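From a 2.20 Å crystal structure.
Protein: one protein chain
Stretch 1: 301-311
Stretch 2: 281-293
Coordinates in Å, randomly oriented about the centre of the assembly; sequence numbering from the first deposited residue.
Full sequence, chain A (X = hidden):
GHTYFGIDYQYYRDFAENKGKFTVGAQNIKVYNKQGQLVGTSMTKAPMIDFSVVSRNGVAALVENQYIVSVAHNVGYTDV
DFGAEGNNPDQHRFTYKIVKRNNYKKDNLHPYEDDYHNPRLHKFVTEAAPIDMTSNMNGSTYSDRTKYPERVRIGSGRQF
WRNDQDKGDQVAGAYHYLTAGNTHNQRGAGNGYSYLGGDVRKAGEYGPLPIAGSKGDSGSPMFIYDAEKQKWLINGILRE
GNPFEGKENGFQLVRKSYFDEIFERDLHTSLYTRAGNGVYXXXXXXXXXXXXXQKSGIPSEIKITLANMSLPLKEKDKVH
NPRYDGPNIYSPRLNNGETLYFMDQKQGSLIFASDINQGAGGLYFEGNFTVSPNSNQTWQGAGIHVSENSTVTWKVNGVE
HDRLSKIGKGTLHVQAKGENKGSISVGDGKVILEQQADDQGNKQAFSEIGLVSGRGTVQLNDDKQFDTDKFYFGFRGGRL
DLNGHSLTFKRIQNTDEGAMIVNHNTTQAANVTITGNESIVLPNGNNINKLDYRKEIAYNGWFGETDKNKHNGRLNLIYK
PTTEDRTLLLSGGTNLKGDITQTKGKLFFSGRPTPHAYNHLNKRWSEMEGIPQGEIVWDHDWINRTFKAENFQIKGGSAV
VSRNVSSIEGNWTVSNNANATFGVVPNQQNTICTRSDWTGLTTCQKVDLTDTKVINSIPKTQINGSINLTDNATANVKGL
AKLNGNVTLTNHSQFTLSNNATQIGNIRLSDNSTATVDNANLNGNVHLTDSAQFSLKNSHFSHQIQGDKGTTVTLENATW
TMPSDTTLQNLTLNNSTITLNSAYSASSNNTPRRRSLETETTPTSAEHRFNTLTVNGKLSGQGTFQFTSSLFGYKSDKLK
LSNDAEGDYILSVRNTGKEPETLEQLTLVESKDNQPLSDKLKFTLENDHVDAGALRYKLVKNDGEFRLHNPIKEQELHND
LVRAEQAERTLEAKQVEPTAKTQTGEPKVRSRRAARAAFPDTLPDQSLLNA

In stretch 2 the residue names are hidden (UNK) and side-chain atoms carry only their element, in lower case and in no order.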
ATOM      1  N   GLU A 301     -62.241  28.029 -45.855  1.00 37.46           N
ATOM      2  CA  GLU A 301     -62.142  26.639 -46.296  1.00 41.99           C
ATOM      3  C   GLU A 301     -61.186  26.405 -47.476  1.00 42.83           C
ATOM      4  O   GLU A 301     -61.174  27.163 -48.448  1.00 42.59           O
ATOM      5  CB  GLU A 301     -63.532  26.074 -46.606  1.00 41.73           C
ATOM      6  CG  GLU A 301     -63.514  24.732 -47.330  1.00 49.07           C
ATOM      7  CD  GLU A 301     -64.828  23.974 -47.182  1.00 61.98           C
ATOM      8  OE1 GLU A 301     -65.525  24.205 -46.167  1.00 63.04           O
ATOM      9  OE2 GLU A 301     -65.161  23.149 -48.072  1.00 51.85           O
ATOM     10  N   ILE A 302     -60.394  25.339 -47.378  1.00 36.58           N
ATOM     11  CA  ILE A 302     -59.441  24.963 -48.422  1.00 32.82           C
ATOM     12  C   ILE A 302     -59.715  23.539 -48.899  1.00 31.87           C
ATOM     13  O   ILE A 302     -59.738  22.615 -48.091  1.00 30.98           O
ATOM     14  CB  ILE A 302     -57.989  25.013 -47.908  1.00 33.73           C
ATOM     15  CG1 ILE A 302     -57.631  26.414 -47.399  1.00 40.23           C
ATOM     16  CG2 ILE A 302     -57.025  24.580 -48.996  1.00 32.72           C
ATOM     17  CD1 ILE A 302     -57.907  26.637 -45.913  1.00 41.34           C
ATOM     18  N   LYS A 303     -59.920  23.355 -50.202  1.00 33.83           N
ATOM     19  CA  LYS A 303     -60.172  22.017 -50.742  1.00 29.39           C
ATOM     20  C   LYS A 303     -58.854  21.258 -50.863  1.00 30.10           C
ATOM     21  O   LYS A 303     -57.856  21.825 -51.294  1.00 35.13           O
ATOM     22  CB  LYS A 303     -60.833  22.103 -52.122  1.00 32.23           C
ATOM     23  CG  LYS A 303     -62.301  22.522 -52.126  1.00 41.83           C
ATOM     24  CD  LYS A 303     -63.186  21.585 -51.289  1.00 50.75           C
ATOM     25  CE  LYS A 303     -63.129  20.117 -51.754  1.00 53.33           C
ATOM     26  NZ  LYS A 303     -63.903  19.824 -53.008  1.00 55.27           N
ATOM     27  N   ILE A 304     -58.846  19.983 -50.493  1.00 27.47           N
ATOM     28  CA  ILE A 304     -57.654  19.154 -50.671  1.00 26.26           C
ATOM     29  C   ILE A 304     -58.000  17.819 -51.341  1.00 27.34           C
ATOM     30  O   ILE A 304     -59.156  17.399 -51.334  1.00 26.39           O
ATOM     31  CB  ILE A 304     -56.946  18.890 -49.335  1.00 20.30           C
ATOM     32  CG1 ILE A 304     -57.836  18.053 -48.417  1.00 22.06           C
ATOM     33  CG2 ILE A 304     -56.568  20.199 -48.675  1.00 27.33           C
ATOM     34  CD1 ILE A 304     -57.213  17.715 -47.078  1.00 21.90           C
ATOM     35  N   THR A 305     -56.999  17.159 -51.922  1.00 25.67           N
ATOM     36  CA  THR A 305     -57.220  15.861 -52.567  1.00 28.45           C
ATOM     37  C   THR A 305     -56.596  14.733 -51.762  1.00 25.21           C
ATOM     38  O   THR A 305     -55.506  14.886 -51.213  1.00 20.50           O
ATOM     39  CB  THR A 305     -56.671  15.826 -54.004  1.00 29.64           C
ATOM     40  OG1 THR A 305     -55.253  16.047 -53.985  1.00 30.75           O
ATOM     41  CG2 THR A 305     -57.333  16.899 -54.846  1.00 31.67           C
ATOM     42  N   LEU A 306     -57.299  13.606 -51.693  1.00 23.35           N
ATOM     43  CA  LEU A 306     -56.865  12.469 -50.886  1.00 25.00           C
ATOM     44  C   LEU A 306     -56.867  11.188 -51.708  1.00 25.37           C
ATOM     45  O   LEU A 306     -57.074  11.217 -52.923  1.00 27.92           O
ATOM     46  CB  LEU A 306     -57.785  12.290 -49.673  1.00 23.85           C
ATOM     47  CG  LEU A 306     -58.029  13.498 -48.770  1.00 21.09           C
ATOM     48  CD1 LEU A 306     -59.258  13.270 -47.906  1.00 26.98           C
ATOM     49  CD2 LEU A 306     -56.820  13.783 -47.901  1.00 18.97           C
ATOM     50  N   ALA A 307     -56.643  10.062 -51.041  1.00 22.68           N
ATOM     51  CA  ALA A 307     -56.754   8.777 -51.700  1.00 24.22           C
ATOM     52  C   ALA A 307     -58.145   8.677 -52.291  1.00 31.38           C
ATOM     53  O   ALA A 307     -59.134   8.861 -51.588  1.00 30.90           O
ATOM     54  CB  ALA A 307     -56.523   7.653 -50.723  1.00 22.01           C
ATOM     55  N   ASN A 308     -58.216   8.391 -53.586  1.00 31.67           N
ATOM     56  CA  ASN A 308     -59.495   8.236 -54.264  1.00 31.11           C
ATOM     57  C   ASN A 308     -59.858   6.761 -54.503  1.00 33.06           C
ATOM     58  O   ASN A 308     -59.298   6.105 -55.380  1.00 32.49           O
ATOM     59  CB  ASN A 308     -59.494   9.027 -55.569  1.00 28.52           C
ATOM     60  CG  ASN A 308     -60.836   9.012 -56.252  1.00 32.99           C
ATOM     61  OD1 ASN A 308     -61.709   8.215 -55.906  1.00 34.88           O
ATOM     62  ND2 ASN A 308     -61.014   9.892 -57.228  1.00 35.11           N
ATOM     63  N   MET A 309     -60.801   6.248 -53.720  1.00 34.40           N
ATOM     64  CA  MET A 309     -61.149   4.829 -53.752  1.00 31.68           C
ATOM     65  C   MET A 309     -61.928   4.424 -54.992  1.00 34.80           C
ATOM     66  O   MET A 309     -62.073   3.236 -55.278  1.00 37.00           O
ATOM     67  CB  MET A 309     -61.956   4.454 -52.511  1.00 40.15           C
ATOM     68  CG  MET A 309     -61.227   4.738 -51.222  1.00 51.73           C
ATOM     69  SD  MET A 309     -59.740   3.736 -51.094  1.00 58.49           S
ATOM     70  CE  MET A 309     -58.662   4.905 -50.282  1.00 38.65           C
ATOM     71  N   SER A 310     -62.445   5.403 -55.724  1.00 33.15           N
ATOM     72  CA  SER A 310     -63.184   5.094 -56.938  1.00 36.57           C
ATOM     73  C   SER A 310     -62.228   4.852 -58.107  1.00 39.33           C
ATOM     74  O   SER A 310     -62.645   4.409 -59.176  1.00 42.31           O
ATOM     75  CB  SER A 310     -64.184   6.203 -57.269  1.00 38.00           C
ATOM     76  OG  SER A 310     -63.527   7.351 -57.774  1.00 40.28           O
ATOM     77  N   LEU A 311     -60.946   5.140 -57.889  1.00 33.87           N
ATOM     78  CA  LEU A 311     -59.912   4.903 -58.899  1.00 32.55           C
ATOM     79  C   LEU A 311     -59.213   3.567 -58.667  1.00 31.60           C
ATOM     80  O   LEU A 311     -59.160   3.074 -57.536  1.00 31.52           O
ATOM     81  CB  LEU A 311     -58.876   6.032 -58.892  1.00 27.94           C
ATOM     82  CG  LEU A 311     -59.397   7.429 -59.201  1.00 33.07           C
ATOM     83  CD1 LEU A 311     -58.261   8.441 -59.237  1.00 28.66           C
ATOM     84  CD2 LEU A 311     -60.148   7.402 -60.515  1.00 32.87           C
ATOM     85  N   UNK A 281     -59.217  22.298 -39.220  1.00 16.45           N
ATOM     86  CA  UNK A 281     -60.074  21.124 -39.110  1.00 22.53           C
ATOM     87  C   UNK A 281     -60.122  20.414 -40.456  1.00 25.06           C
ATOM     88  O   UNK A 281     -60.385  21.035 -41.489  1.00 24.31           O
ATOM     89  c   UNK A 281     -61.506  21.483 -38.663  1.00 23.23           C
ATOM     90  o   UNK A 281     -61.456  22.353 -37.526  1.00 24.22           O
ATOM     91  c   UNK A 281     -62.277  20.225 -38.296  1.00 21.60           C
ATOM     92  N   UNK A 282     -59.862  19.113 -40.440  1.00 21.40           N
ATOM     93  CA  UNK A 282     -59.726  18.351 -41.672  1.00 22.04           C
ATOM     94  C   UNK A 282     -60.768  17.251 -41.761  1.00 22.17           C
ATOM     95  O   UNK A 282     -61.083  16.588 -40.772  1.00 20.72           O
ATOM     96  c   UNK A 282     -56.653  16.767 -43.499  1.00 22.48           C
ATOM     97  c   UNK A 282     -58.106  17.097 -43.183  1.00 22.98           C
ATOM     98  c   UNK A 282     -58.050  16.710 -40.708  1.00 19.75           C
ATOM     99  c   UNK A 282     -58.305  17.734 -41.803  1.00 24.73           C
ATOM    100  N   UNK A 283     -61.310  17.066 -42.957  1.00 21.40           N
ATOM    101  CA  UNK A 283     -62.217  15.962 -43.210  1.00 25.22           C
ATOM    102  C   UNK A 283     -62.095  15.551 -44.669  1.00 25.20           C
ATOM    103  O   UNK A 283     -61.576  16.306 -45.493  1.00 25.44           O
ATOM    104  c   UNK A 283     -63.652  16.378 -42.896  1.00 27.04           C
ATOM    105  o   UNK A 283     -64.009  17.529 -43.638  1.00 26.69           O
ATOM    106  N   UNK A 284     -62.571  14.356 -44.996  1.00 24.98           N
ATOM    107  CA  UNK A 284     -62.595  13.936 -46.383  1.00 28.86           C
ATOM    108  C   UNK A 284     -63.515  12.761 -46.613  1.00 32.10           C
ATOM    109  O   UNK A 284     -64.166  12.285 -45.686  1.00 36.17           O
ATOM    110  N   UNK A 285     -63.585  12.291 -47.852  1.00 33.65           N
ATOM    111  CA  UNK A 285     -64.325  11.066 -48.127  1.00 37.38           C
ATOM    112  C   UNK A 285     -63.673  10.183 -49.181  1.00 40.20           C
ATOM    113  O   UNK A 285     -62.704  10.575 -49.834  1.00 38.13           O
ATOM    114  c   UNK A 285     -65.881  11.863 -49.937  1.00 45.85           C
ATOM    115  o   UNK A 285     -66.307  11.131 -50.831  1.00 52.97           O
ATOM    116  n   UNK A 285     -65.483  13.112 -50.156  1.00 39.95           N
ATOM    117  c   UNK A 285     -65.768  11.365 -48.524  1.00 44.70           C
ATOM    118  N   UNK A 286     -64.242   8.995 -49.345  1.00 41.75           N
ATOM    119  CA  UNK A 286     -63.648   7.938 -50.145  1.00 40.68           C
ATOM    120  C   UNK A 286     -63.412   8.282 -51.615  1.00 39.85           C
ATOM    121  O   UNK A 286     -62.630   7.612 -52.285  1.00 36.40           O
ATOM    122  c   UNK A 286     -64.263   5.966 -48.694  1.00 49.00           C
ATOM    123  o   UNK A 286     -63.343   6.381 -47.961  1.00 49.11           O
ATOM    124  c   UNK A 286     -64.480   6.662 -50.019  1.00 39.56           C
ATOM    125  o   UNK A 286     -65.001   5.006 -48.385  1.00 54.48           O
ATOM    126  N   UNK A 287     -64.082   9.311 -52.121  1.00 32.78           N
ATOM    127  CA  UNK A 287     -63.889   9.684 -53.515  1.00 37.60           C
ATOM    128  C   UNK A 287     -62.711  10.649 -53.681  1.00 37.65           C
ATOM    129  O   UNK A 287     -62.613  11.381 -54.668  1.00 36.24           O
ATOM    130  o   UNK A 287     -65.052  12.287 -52.897  1.00 48.11           O
ATOM    131  c   UNK A 287     -65.185  10.232 -54.134  1.00 42.80           C
ATOM    132  c   UNK A 287     -65.335  11.733 -53.963  1.00 48.56           C
ATOM    133  n   UNK A 287     -65.787  12.402 -55.022  1.00 49.52           N
ATOM    134  N   UNK A 288     -61.813  10.636 -52.702  1.00 34.10           N
ATOM    135  CA  UNK A 288     -60.610  11.438 -52.761  1.00 28.12           C
ATOM    136  C   UNK A 288     -60.844  12.925 -52.603  1.00 30.30           C
ATOM    137  O   UNK A 288     -59.977  13.728 -52.934  1.00 35.21           O
ATOM    138  N   UNK A 289     -62.011  13.309 -52.100  1.00 36.73           N
ATOM    139  CA  UNK A 289     -62.261  14.722 -51.841  1.00 33.25           C
ATOM    140  C   UNK A 289     -62.170  15.074 -50.365  1.00 31.53           C
ATOM    141  O   UNK A 289     -62.704  14.369 -49.506  1.00 34.33           O
ATOM    142  c   UNK A 289     -64.569  15.923 -54.638  1.00 54.65           C
ATOM    143  c   UNK A 289     -63.387  15.991 -53.701  1.00 45.60           C
ATOM    144  c   UNK A 289     -63.588  15.174 -52.443  1.00 32.82           C
ATOM    145  o   UNK A 289     -65.427  15.047 -54.514  1.00 47.75           O
ATOM    146  n   UNK A 289     -64.617  16.850 -55.593  1.00 59.03           N
ATOM    147  N   UNK A 290     -61.470  16.163 -50.079  1.00 24.12           N
ATOM    148  CA  UNK A 290     -61.223  16.554 -48.709  1.00 28.73           C
ATOM    149  C   UNK A 290     -61.292  18.051 -48.512  1.00 29.59           C
ATOM    150  O   UNK A 290     -61.326  18.822 -49.477  1.00 26.93           O
ATOM    151  N   UNK A 291     -61.303  18.460 -47.249  1.00 29.68           N
ATOM    152  CA  UNK A 291     -61.397  19.875 -46.920  1.00 29.36           C
ATOM    153  C   UNK A 291     -60.675  20.208 -45.623  1.00 22.71           C
ATOM    154  O   UNK A 291     -60.681  19.423 -44.673  1.00 21.42           O
ATOM    155  c   UNK A 291     -62.863  20.292 -46.824  1.00 28.94           C
ATOM    156  o   UNK A 291     -63.003  21.662 -47.118  1.00 43.50           O
ATOM    157  N   UNK A 292     -60.048  21.376 -45.596  1.00 22.59           N
ATOM    158  CA  UNK A 292     -59.411  21.882 -44.393  1.00 25.11           C
ATOM    159  C   UNK A 292     -60.043  23.218 -44.037  1.00 29.56           C
ATOM    160  O   UNK A 292     -59.979  24.171 -44.807  1.00 33.01           O
ATOM    161  c   UNK A 292     -57.895  22.098 -44.587  1.00 26.34           C
ATOM    162  c   UNK A 292     -55.673  20.910 -44.992  1.00 22.82           C
ATOM    163  c   UNK A 292     -57.158  20.761 -44.694  1.00 25.73           C
ATOM    164  c   UNK A 292     -57.320  22.910 -43.441  1.00 19.63           C
ATOM    165  N   UNK A 293     -60.653  23.286 -42.864  1.00 30.78           N
ATOM    166  CA  UNK A 293     -61.245  24.529 -42.395  1.00 30.22           C
ATOM    167  C   UNK A 293     -60.292  25.271 -41.461  1.00 28.03           C
ATOM    168  O   UNK A 293     -59.823  24.722 -40.468  1.00 26.84           O
ATOM    169  o   UNK A 293     -63.623  24.149 -42.678  1.00 31.62           O
ATOM    170  c   UNK A 293     -62.589  24.281 -41.691  1.00 28.12           C
ATOM    171  c   UNK A 293     -62.922  25.432 -40.766  1.00 31.35           C
TER
HETATM  172  O   HOH W   1     -60.062   9.327 -49.069  1.00 26.56           O

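Position 281 carries one carbon bearing an oxygen and a second carbon, a beta-branched hydroxyl, and lies out of reach of stretch 1: T281. Position 282 has four carbons, forked at the first, with one arm two carbons long; the tip of that arm lies 3.7 Å from I304 CD1. This is I282, and its CD1 is the atom in that apolar contact. At 283 a single carbon ends in oxygen and points away from stretch 1, so the residue is S283.

Position 284 has no side-chain atoms: G284. Its CA lies 3.7 Å from L306 CD1, and a CB built here would come within 2.2 Å of that methyl, so the leucine occupies the space.

Position 285 shows two carbons, the second carrying one oxygen and one nitrogen, and points away from stretch 1: N285. Its backbone O takes a hydrogen bond from a water that also donates to A307 O, with the water oxygen 3.0 Å from N285 O and 2.7 Å from A307 O. Position 286 has two carbons with two oxygens on the second, a carboxylate: D286. Its main contribution is backbone, for M309 N donates to D286 O at 2.7 Å, while its CB packs 4.0 Å from M309 CG.

Position 287 again has two carbons ending in one oxygen and one nitrogen: N287. Its backbone N donates to N285 OD1 at 3.2 Å, an amide bracing the bend from within; N287 O lies 3.4 Å from N308 CG.

Position 288 is bare, with phi at 71°, a value that favours glycine: G288. A CB would fall 2.6 Å from N308 CB. Its CA instead approaches A307 O at 3.2 Å, and L306 N donates to G288 O at 3.0 Å.

Position 289 has three carbons, the third bearing one oxygen and one nitrogen; its second carbon is 3.9 Å from K303 NZ. It is Q289, and N287 ND2 donates to its OE1 at 2.7 Å. Position 290 has no side chain: G290. A CB would come within 2.9 Å of both I304 CG1 and L306 CD1. G290 N donates to I304 O at 2.9 Å, and I304 N returns the bond to G290 O at 2.9 Å.

Position 291 has one carbon then oxygen, that oxygen 2.8 Å from E301 OE2: S291. Position 292 repeats the four-carbon fork, its long arm ending 3.9 Å from I304 CG2: I292. Its N donates to I302 O at 2.8 Å, and I302 N donates to I292 O at 2.9 Å. Position 293 has one carbon carrying oxygen and carbon: T293, whose OG1 lies 4.0 Å from E301 OE1.

The contact is an antiparallel pairing of 301-305 with 289-293. I302, I304 and I292 share one face; E301, K303 and S291 share the other. Glycines admit the bulk of I304 and L306, while beyond the paired strands the backbone of D286 secures M309.

Stretch 2 (281-293) TISGNDNGQGSIT
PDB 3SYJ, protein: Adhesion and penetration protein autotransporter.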